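Local atomic coordinates of binding domain (Hc) of Paraclostridial Mosquitocidal Protein 1 (Paraclostridium bifermentans, PDB entry 6HOX), a protein that forms the receptor-binding part of a botulinum-like neurotoxin that targets Anopheles mosquitoes, probably directing the toxin to host nerve cells. Residues Phe89-Trp94 with Leu132-Lys137; Asp251-Pro256 with Pro305-Lys310. All coordinates share one frame; numbering follows the deposited sequence.

Overall arrangement
The two contacts illustrate how a two-lobed binding domain packs its parts: contact 1 fills the interior of one half, while contact 2 packs loops of the other near where the halves approach. Contact 1 lies in the N-terminal receptor-binding half, where F89-W94 and L132-K137 bring two antiparallel sheets face to face. Contact 2 belongs to the C-terminal half, whose family is of the trefoil clan, and joins two loops, D251-P256 and P305-K310. Their centres are about 28 Å apart and their nearest atoms about 6 Å, without touching. W166 links the neighbourhoods: it touches W94 near the first contact and hydrogen-bonds to W253 and E255 near the second. Both contacts are buried and apolar.

Contact 1: Phe89-Trp94 with Leu132-Lys137; sequences FTISFW and LVWRMK
The strand segments F89-W94 and L132-K137 run nearly antiparallel, at 156° between their directions, but their axes stay 12.0 Å apart at closest approach, a separation bridged by side chains rather than by backbone pairing. The alternation of a strand does the sorting: F89, I91 and F93 meet L132 and W134, while T90 and S92 lie on the other side of their strand, where the T90 hydroxyl OG1 hydrogen-bonds to the backbone of R229 and L231.

W134 carries most of the contact. Its CG stands anti to the backbone N (chi1 166°), which sends the indole across the gap with its six-membered ring leading. There the CD1 methyl of I91 reaches it obliquely, 3.8 Å from W134 CZ3 and 3.9 Å from W134 CH2, so one methyl rests against two neighbouring ring carbons. F89 and W134 approach from opposite directions: F89 CE2 lies 4.1 Å from W134 CH2, and that indole carbon sits at the edge of the phenyl ring, near its plane. F89 thus offers its rim to the indole, while a further ring, that of F83, packs edge-to-face with it.

At the other end of the interface F93 meets L132, with the ring's CZ 4.2 Å from the CD2 methyl in an oblique approach. F93 also packs against the ring of F224, and W134 against that of W123, so residues of strands 218-227 and 122-128 continue the same apolar layer.

Aromatic and branched side chains interleaved between two antiparallel sheets form the core of a beta sandwich, here the jelly-roll, lectin-like fold expected of the concanavalin clan and of the N-terminal receptor-binding half of clostridial neurotoxins.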
ATOM      1  N   PHE A  89       0.374  26.386   0.062  1.00 29.32           N
ATOM      2  CA  PHE A  89       0.420  25.309   1.059  1.00 28.66           C
ATOM      3  C   PHE A  89       0.495  23.943   0.367  1.00 27.59           C
ATOM      4  O   PHE A  89       0.259  23.830  -0.850  1.00 25.60           O
ATOM      5  CB  PHE A  89      -0.757  25.400   2.032  1.00 28.22           C
ATOM      6  CG  PHE A  89      -2.119  25.232   1.412  1.00 28.34           C
ATOM      7  CD1 PHE A  89      -2.798  26.322   0.887  1.00 28.97           C
ATOM      8  CD2 PHE A  89      -2.722  23.987   1.354  1.00 29.39           C
ATOM      9  CE1 PHE A  89      -4.052  26.166   0.316  1.00 29.70           C
ATOM     10  CE2 PHE A  89      -3.977  23.833   0.788  1.00 30.48           C
ATOM     11  CZ  PHE A  89      -4.640  24.926   0.267  1.00 31.16           C
ATOM     12  N   THR A  90       0.878  22.941   1.169  1.00 25.86           N
ATOM     13  CA  THR A  90       0.876  21.550   0.793  1.00 25.72           C
ATOM     14  C   THR A  90       0.155  20.741   1.878  1.00 26.03           C
ATOM     15  O   THR A  90       0.314  21.003   3.080  1.00 24.90           O
ATOM     16  CB  THR A  90       2.304  21.040   0.568  1.00 25.02           C
ATOM     17  OG1 THR A  90       2.839  21.832  -0.494  1.00 25.16           O
ATOM     18  CG2 THR A  90       2.369  19.569   0.209  1.00 25.16           C
ATOM     19  N   ILE A  91      -0.684  19.810   1.415  1.00 24.32           N
ATOM     20  CA  ILE A  91      -1.286  18.788   2.212  1.00 24.06           C
ATOM     21  C   ILE A  91      -0.705  17.445   1.743  1.00 23.67           C
ATOM     22  O   ILE A  91      -0.721  17.158   0.548  1.00 23.61           O
ATOM     23  CB  ILE A  91      -2.825  18.841   2.091  1.00 24.47           C
ATOM     24  CG1 ILE A  91      -3.400  20.091   2.765  1.00 25.04           C
ATOM     25  CG2 ILE A  91      -3.463  17.571   2.650  1.00 26.14           C
ATOM     26  CD1 ILE A  91      -4.890  20.290   2.561  1.00 24.42           C
ATOM     27  N   SER A  92      -0.216  16.637   2.689  1.00 22.00           N
ATOM     28  CA  SER A  92       0.203  15.244   2.423  1.00 22.40           C
ATOM     29  C   SER A  92      -0.387  14.299   3.477  1.00 22.48           C
ATOM     30  O   SER A  92      -0.715  14.707   4.588  1.00 24.10           O
ATOM     31  CB  SER A  92       1.705  15.104   2.313  1.00 21.52           C
ATOM     32  OG  SER A  92       2.378  15.282   3.553  1.00 22.75           O
ATOM     33  N   PHE A  93      -0.570  13.034   3.093  1.00 21.55           N
ATOM     34  CA  PHE A  93      -1.084  12.027   4.012  1.00 20.65           C
ATOM     35  C   PHE A  93      -0.962  10.626   3.407  1.00 21.03           C
ATOM     36  O   PHE A  93      -1.024  10.410   2.150  1.00 20.27           O
ATOM     37  CB  PHE A  93      -2.549  12.303   4.380  1.00 21.14           C
ATOM     38  CG  PHE A  93      -3.515  12.398   3.222  1.00 20.97           C
ATOM     39  CD1 PHE A  93      -3.705  13.597   2.552  1.00 22.65           C
ATOM     40  CD2 PHE A  93      -4.263  11.305   2.830  1.00 22.12           C
ATOM     41  CE1 PHE A  93      -4.584  13.692   1.488  1.00 22.25           C
ATOM     42  CE2 PHE A  93      -5.173  11.409   1.792  1.00 24.32           C
ATOM     43  CZ  PHE A  93      -5.319  12.597   1.110  1.00 23.64           C
ATOM     44  N   TRP A  94      -0.809   9.665   4.325  1.00 21.38           N
ATOM     45  CA  TRP A  94      -0.963   8.258   4.025  1.00 21.24           C
ATOM     46  C   TRP A  94      -2.426   7.894   4.240  1.00 22.50           C
ATOM     47  O   TRP A  94      -3.001   8.265   5.271  1.00 22.84           O
ATOM     48  CB  TRP A  94      -0.056   7.418   4.919  1.00 22.09           C
ATOM     49  CG  TRP A  94       1.373   7.403   4.483  1.00 22.41           C
ATOM     50  CD1 TRP A  94       2.415   8.097   5.024  1.00 23.10           C
ATOM     51  CD2 TRP A  94       1.922   6.632   3.399  1.00 23.48           C
ATOM     52  NE1 TRP A  94       3.577   7.799   4.367  1.00 22.47           N
ATOM     53  CE2 TRP A  94       3.309   6.895   3.372  1.00 23.57           C
ATOM     54  CE3 TRP A  94       1.384   5.727   2.473  1.00 23.12           C
ATOM     55  CZ2 TRP A  94       4.149   6.311   2.426  1.00 23.54           C
ATOM     56  CZ3 TRP A  94       2.225   5.132   1.556  1.00 22.08           C
ATOM     57  CH2 TRP A  94       3.588   5.421   1.538  1.00 23.05           C
ATOM     58  N   LEU A 132     -10.323   9.646  -5.553  1.00 29.99           N
ATOM     59  CA  LEU A 132     -10.091  10.704  -4.565  1.00 29.05           C
ATOM     60  C   LEU A 132     -10.449  12.031  -5.232  1.00 25.80           C
ATOM     61  O   LEU A 132     -10.187  12.202  -6.429  1.00 23.22           O
ATOM     62  CB  LEU A 132      -8.618  10.656  -4.143  1.00 32.56           C
ATOM     63  CG  LEU A 132      -8.251  11.312  -2.812  1.00 37.39           C
ATOM     64  CD1 LEU A 132      -8.830  10.557  -1.635  1.00 40.31           C
ATOM     65  CD2 LEU A 132      -6.748  11.396  -2.661  1.00 42.80           C
ATOM     66  N   VAL A 133     -11.113  12.906  -4.473  1.00 22.86           N
ATOM     67  CA  VAL A 133     -11.482  14.252  -4.902  1.00 23.97           C
ATOM     68  C   VAL A 133     -10.793  15.261  -3.989  1.00 23.58           C
ATOM     69  O   VAL A 133     -10.918  15.151  -2.759  1.00 25.68           O
ATOM     70  CB  VAL A 133     -13.003  14.475  -4.830  1.00 25.28           C
ATOM     71  CG1 VAL A 133     -13.377  15.899  -5.235  1.00 25.71           C
ATOM     72  CG2 VAL A 133     -13.740  13.455  -5.685  1.00 26.73           C
ATOM     73  N   TRP A 134     -10.109  16.224  -4.609  1.00 20.78           N
ATOM     74  CA  TRP A 134      -9.661  17.461  -4.003  1.00 23.02           C
ATOM     75  C   TRP A 134     -10.510  18.585  -4.593  1.00 22.97           C
ATOM     76  O   TRP A 134     -10.614  18.704  -5.817  1.00 23.20           O
ATOM     77  CB  TRP A 134      -8.159  17.699  -4.243  1.00 23.58           C
ATOM     78  CG  TRP A 134      -7.708  19.088  -3.935  1.00 25.60           C
ATOM     79  CD1 TRP A 134      -7.382  20.067  -4.834  1.00 25.94           C
ATOM     80  CD2 TRP A 134      -7.553  19.673  -2.631  1.00 26.51           C
ATOM     81  NE1 TRP A 134      -7.009  21.206  -4.173  1.00 26.83           N
ATOM     82  CE2 TRP A 134      -7.107  20.994  -2.823  1.00 27.25           C
ATOM     83  CE3 TRP A 134      -7.703  19.195  -1.327  1.00 28.47           C
ATOM     84  CZ2 TRP A 134      -6.836  21.848  -1.758  1.00 29.19           C
ATOM     85  CZ3 TRP A 134      -7.446  20.037  -0.274  1.00 28.99           C
ATOM     86  CH2 TRP A 134      -7.028  21.351  -0.490  1.00 30.68           C
ATOM     87  N   ARG A 135     -11.130  19.389  -3.734  1.00 22.24           N
ATOM     88  CA  ARG A 135     -11.921  20.499  -4.228  1.00 24.83           C
ATOM     89  C   ARG A 135     -11.632  21.755  -3.402  1.00 26.20           C
ATOM     90  O   ARG A 135     -11.527  21.683  -2.159  1.00 24.69           O
ATOM     91  CB  ARG A 135     -13.416  20.170  -4.208  1.00 26.12           C
ATOM     92  CG  ARG A 135     -14.279  21.379  -4.555  1.00 30.44           C
ATOM     93  CD  ARG A 135     -15.758  21.103  -4.726  1.00 31.65           C
ATOM     94  NE  ARG A 135     -15.970  20.124  -5.786  1.00 33.80           N
ATOM     95  CZ  ARG A 135     -16.304  18.856  -5.573  1.00 32.59           C
ATOM     96  NH1 ARG A 135     -16.810  18.502  -4.403  1.00 32.36           N
ATOM     97  NH2 ARG A 135     -16.123  17.955  -6.527  1.00 32.17           N
ATOM     98  N   MET A 136     -11.492  22.877  -4.123  1.00 25.23           N
ATOM     99  CA  MET A 136     -11.411  24.230  -3.592  1.00 25.92           C
ATOM    100  C   MET A 136     -12.618  25.040  -4.093  1.00 27.63           C
ATOM    101  O   MET A 136     -13.014  24.923  -5.263  1.00 25.85           O
ATOM    102  CB  MET A 136     -10.118  24.911  -4.052  1.00 26.92           C
ATOM    103  CG  MET A 136      -8.876  24.325  -3.391  1.00 28.46           C
ATOM    104  SD  MET A 136      -7.329  24.955  -4.059  1.00 31.67           S
ATOM    105  CE  MET A 136      -7.476  24.348  -5.723  1.00 28.43           C
ATOM    106  N   LYS A 137     -13.217  25.832  -3.196  1.00 27.47           N
ATOM    107  CA  LYS A 137     -14.274  26.771  -3.557  1.00 28.43           C
ATOM    108  C   LYS A 137     -13.998  28.110  -2.871  1.00 27.48           C
ATOM    109  O   LYS A 137     -13.775  28.162  -1.676  1.00 26.90           O
ATOM    110  CB  LYS A 137     -15.647  26.217  -3.176  1.00 30.29           C
ATOM    111  CG  LYS A 137     -16.821  27.068  -3.637  1.00 32.90           C
ATOM    112  CD  LYS A 137     -18.029  26.991  -2.743  1.00 37.04           C
ATOM    113  CE  LYS A 137     -18.938  25.818  -3.016  1.00 38.20           C
ATOM    114  NZ  LYS A 137     -20.208  25.993  -2.274  1.00 41.03           N
TER

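Contact 2: Asp251-Pro256 with Pro305-Lys310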
ATOM      1  N   ASP A 251       5.011  -5.906   3.123  1.00 22.22           N
ATOM      2  CA  ASP A 251       3.967  -6.764   2.628  1.00 21.95           C
ATOM      3  C   ASP A 251       3.187  -6.046   1.519  1.00 22.61           C
ATOM      4  O   ASP A 251       3.441  -4.894   1.191  1.00 22.05           O
ATOM      5  CB  ASP A 251       3.075  -7.292   3.758  1.00 23.44           C
ATOM      6  CG  ASP A 251       2.165  -6.283   4.433  1.00 23.56           C
ATOM      7  OD1 ASP A 251       1.881  -5.223   3.824  1.00 23.67           O
ATOM      8  OD2 ASP A 251       1.731  -6.582   5.568  1.00 25.17           O
ATOM      9  N   PHE A 252       2.262  -6.797   0.921  1.00 21.35           N
ATOM     10  CA  PHE A 252       1.462  -6.416  -0.213  1.00 20.89           C
ATOM     11  C   PHE A 252       0.702  -5.102   0.046  1.00 21.73           C
ATOM     12  O   PHE A 252       0.469  -4.323  -0.910  1.00 21.84           O
ATOM     13  CB  PHE A 252       0.488  -7.559  -0.503  1.00 20.85           C
ATOM     14  CG  PHE A 252      -0.406  -7.326  -1.690  1.00 21.50           C
ATOM     15  CD1 PHE A 252       0.039  -7.624  -2.973  1.00 22.32           C
ATOM     16  CD2 PHE A 252      -1.663  -6.781  -1.526  1.00 20.93           C
ATOM     17  CE1 PHE A 252      -0.774  -7.405  -4.068  1.00 23.37           C
ATOM     18  CE2 PHE A 252      -2.477  -6.556  -2.623  1.00 22.39           C
ATOM     19  CZ  PHE A 252      -2.039  -6.882  -3.886  1.00 25.01           C
ATOM     20  N   TRP A 253       0.298  -4.883   1.309  1.00 21.47           N
ATOM     21  CA  TRP A 253      -0.481  -3.733   1.710  1.00 21.33           C
ATOM     22  C   TRP A 253       0.397  -2.493   1.921  1.00 22.70           C
ATOM     23  O   TRP A 253      -0.155  -1.382   2.023  1.00 24.38           O
ATOM     24  CB  TRP A 253      -1.268  -4.024   2.988  1.00 21.33           C
ATOM     25  CG  TRP A 253      -2.105  -5.267   2.986  1.00 21.54           C
ATOM     26  CD1 TRP A 253      -2.033  -6.275   3.904  1.00 21.38           C
ATOM     27  CD2 TRP A 253      -3.161  -5.622   2.072  1.00 20.50           C
ATOM     28  NE1 TRP A 253      -2.975  -7.227   3.636  1.00 21.52           N
ATOM     29  CE2 TRP A 253      -3.688  -6.857   2.522  1.00 21.64           C
ATOM     30  CE3 TRP A 253      -3.736  -5.011   0.952  1.00 20.65           C
ATOM     31  CZ2 TRP A 253      -4.726  -7.515   1.859  1.00 21.22           C
ATOM     32  CZ3 TRP A 253      -4.758  -5.668   0.287  1.00 21.85           C
ATOM     33  CH2 TRP A 253      -5.249  -6.898   0.742  1.00 21.17           C
ATOM     34  N   GLY A 254       1.722  -2.681   2.067  1.00 21.09           N
ATOM     35  CA  GLY A 254       2.665  -1.588   2.343  1.00 21.68           C
ATOM     36  C   GLY A 254       3.078  -1.471   3.810  1.00 22.80           C
ATOM     37  O   GLY A 254       3.720  -0.466   4.191  1.00 22.67           O
ATOM     38  N   GLU A 255       2.737  -2.491   4.612  1.00 22.00           N
ATOM     39  CA  GLU A 255       3.102  -2.590   6.028  1.00 22.49           C
ATOM     40  C   GLU A 255       4.371  -3.422   6.176  1.00 21.70           C
ATOM     41  O   GLU A 255       4.773  -4.128   5.259  1.00 20.92           O
ATOM     42  CB  GLU A 255       1.916  -3.125   6.826  1.00 22.65           C
ATOM     43  CG  GLU A 255       0.680  -2.269   6.598  1.00 22.71           C
ATOM     44  CD  GLU A 255      -0.363  -2.337   7.695  1.00 25.52           C
ATOM     45  OE1 GLU A 255      -0.451  -3.377   8.369  1.00 23.71           O
ATOM     46  OE2 GLU A 255      -1.094  -1.350   7.854  1.00 24.18           O
ATOM     47  N   PRO A 256       5.118  -3.270   7.287  1.00 23.49           N
ATOM     48  CA  PRO A 256       6.384  -3.985   7.443  1.00 22.97           C
ATOM     49  C   PRO A 256       6.197  -5.506   7.321  1.00 22.92           C
ATOM     50  O   PRO A 256       5.243  -6.058   7.854  1.00 23.08           O
ATOM     51  CB  PRO A 256       6.858  -3.561   8.834  1.00 23.78           C
ATOM     52  CG  PRO A 256       6.203  -2.209   9.041  1.00 22.97           C
ATOM     53  CD  PRO A 256       4.835  -2.358   8.408  1.00 22.71           C
ATOM     54  N   PRO A 305      -8.695 -10.057  -8.448  1.00 30.73           N
ATOM     55  CA  PRO A 305      -7.998 -11.308  -8.161  1.00 29.57           C
ATOM     56  C   PRO A 305      -8.303 -11.757  -6.735  1.00 28.12           C
ATOM     57  O   PRO A 305      -8.390 -10.925  -5.822  1.00 30.93           O
ATOM     58  CB  PRO A 305      -6.515 -10.945  -8.285  1.00 30.88           C
ATOM     59  CG  PRO A 305      -6.497  -9.486  -7.863  1.00 32.78           C
ATOM     60  CD  PRO A 305      -7.775  -8.910  -8.449  1.00 31.69           C
ATOM     61  N   TYR A 306      -8.460 -13.063  -6.563  1.00 26.90           N
ATOM     62  CA  TYR A 306      -8.480 -13.654  -5.251  1.00 29.49           C
ATOM     63  C   TYR A 306      -7.067 -13.580  -4.659  1.00 28.05           C
ATOM     64  O   TYR A 306      -6.097 -13.856  -5.359  1.00 26.30           O
ATOM     65  CB  TYR A 306      -8.929 -15.119  -5.312  1.00 32.52           C
ATOM     66  CG  TYR A 306     -10.413 -15.325  -5.428  1.00 33.33           C
ATOM     67  CD1 TYR A 306     -11.214 -15.346  -4.304  1.00 33.93           C
ATOM     68  CD2 TYR A 306     -11.013 -15.509  -6.667  1.00 34.50           C
ATOM     69  CE1 TYR A 306     -12.584 -15.524  -4.406  1.00 38.57           C
ATOM     70  CE2 TYR A 306     -12.377 -15.705  -6.788  1.00 35.32           C
ATOM     71  CZ  TYR A 306     -13.166 -15.709  -5.651  1.00 37.19           C
ATOM     72  OH  TYR A 306     -14.517 -15.872  -5.756  1.00 43.17           O
ATOM     73  N   LEU A 307      -6.972 -13.245  -3.367  1.00 27.01           N
ATOM     74  CA  LEU A 307      -5.700 -13.269  -2.634  1.00 27.52           C
ATOM     75  C   LEU A 307      -5.697 -14.365  -1.567  1.00 28.16           C
ATOM     76  O   LEU A 307      -4.626 -14.863  -1.225  1.00 29.10           O
ATOM     77  CB  LEU A 307      -5.455 -11.920  -1.946  1.00 27.67           C
ATOM     78  CG  LEU A 307      -5.469 -10.682  -2.842  1.00 25.99           C
ATOM     79  CD1 LEU A 307      -5.203  -9.445  -2.015  1.00 26.19           C
ATOM     80  CD2 LEU A 307      -4.466 -10.795  -3.965  1.00 28.48           C
ATOM     81  N   TYR A 308      -6.866 -14.671  -0.989  1.00 28.18           N
ATOM     82  CA  TYR A 308      -6.958 -15.585   0.163  1.00 28.19           C
ATOM     83  C   TYR A 308      -7.338 -17.015  -0.288  1.00 29.04           C
ATOM     84  O   TYR A 308      -6.929 -17.993   0.352  1.00 29.71           O
ATOM     85  CB  TYR A 308      -7.981 -15.093   1.192  1.00 27.52           C
ATOM     86  CG  TYR A 308      -7.930 -13.646   1.647  1.00 28.62           C
ATOM     87  CD1 TYR A 308      -6.762 -12.894   1.667  1.00 28.85           C
ATOM     88  CD2 TYR A 308      -9.082 -13.039   2.125  1.00 28.34           C
ATOM     89  CE1 TYR A 308      -6.756 -11.570   2.103  1.00 28.54           C
ATOM     90  CE2 TYR A 308      -9.090 -11.730   2.579  1.00 30.70           C
ATOM     91  CZ  TYR A 308      -7.920 -10.992   2.586  1.00 27.96           C
ATOM     92  OH  TYR A 308      -7.959  -9.706   3.041  1.00 25.05           O
ATOM     93  N   HIS A 309      -8.165 -17.128  -1.341  1.00 29.05           N
ATOM     94  CA  HIS A 309      -8.649 -18.409  -1.933  1.00 30.32           C
ATOM     95  C   HIS A 309      -9.262 -19.316  -0.858  1.00 33.01           C
ATOM     96  O   HIS A 309      -8.932 -20.500  -0.767  1.00 29.52           O
ATOM     97  CB  HIS A 309      -7.524 -19.134  -2.684  1.00 27.56           C
ATOM     98  CG  HIS A 309      -6.821 -18.280  -3.686  1.00 29.59           C
ATOM     99  ND1 HIS A 309      -7.325 -18.055  -4.942  1.00 26.31           N
ATOM    100  CD2 HIS A 309      -5.679 -17.557  -3.596  1.00 30.19           C
ATOM    101  CE1 HIS A 309      -6.506 -17.264  -5.603  1.00 29.48           C
ATOM    102  NE2 HIS A 309      -5.490 -16.934  -4.792  1.00 29.62           N
ATOM    103  N   LYS A 310     -10.160 -18.755  -0.046  1.00 35.13           N
ATOM    104  CA  LYS A 310     -10.781 -19.502   1.047  1.00 40.80           C
ATOM    105  C   LYS A 310     -11.593 -20.663   0.464  1.00 41.00           C
ATOM    106  O   LYS A 310     -12.176 -20.554  -0.606  1.00 41.01           O
ATOM    107  CB  LYS A 310     -11.604 -18.554   1.920  1.00 44.45           C
ATOM    108  CG  LYS A 310     -10.761 -17.491   2.609  1.00 49.37           C
ATOM    109  CD  LYS A 310     -11.386 -16.893   3.845  1.00 56.71           C
ATOM    110  CE  LYS A 310     -10.381 -16.661   4.955  1.00 58.97           C
ATOM    111  NZ  LYS A 310     -11.031 -16.063   6.146  1.00 65.61           N
TER
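The carboxylate oxygen OD1 of D251 is gripped by three backbone N-H groups of its own loop. E255 N gives the straightest bond, 3.0 Å to D251 OD1 at 151°, arriving from above the carboxylate plane; W253 N and G254 N add weak, more bent ones. The D251 side chain thus ties down the loop backbone, alongside a bond from D251 N to E255 O (2.8 Å) and a type I beta turn closed by G254 N to D251 O at 2.9 Å. The turn presents F252 and W253 to P305-K310.

The CD1 methyl of L307 meets both rings obliquely, 3.8 Å from W253 CH2 and 4.0 Å from F252 CE2. A chi1 of -179° extends F252 toward that methyl, and its CD2 lies 3.6 Å above one face of the W253 indole, offset toward the rim. The side chains of Y308 and W253 cross at about a right angle, with Y308 OH 4.1 Å from W253 CZ2. Y308 OH bonds to W444 O and D441 N, W253 NE1 to S439 O.

F252, W253 and L307 also touch V438. The packing joins the loop between helix 233-241 and strand 263-267 to that between strands 302-305 and 316-320, in the half expected to have the beta-trefoil fold.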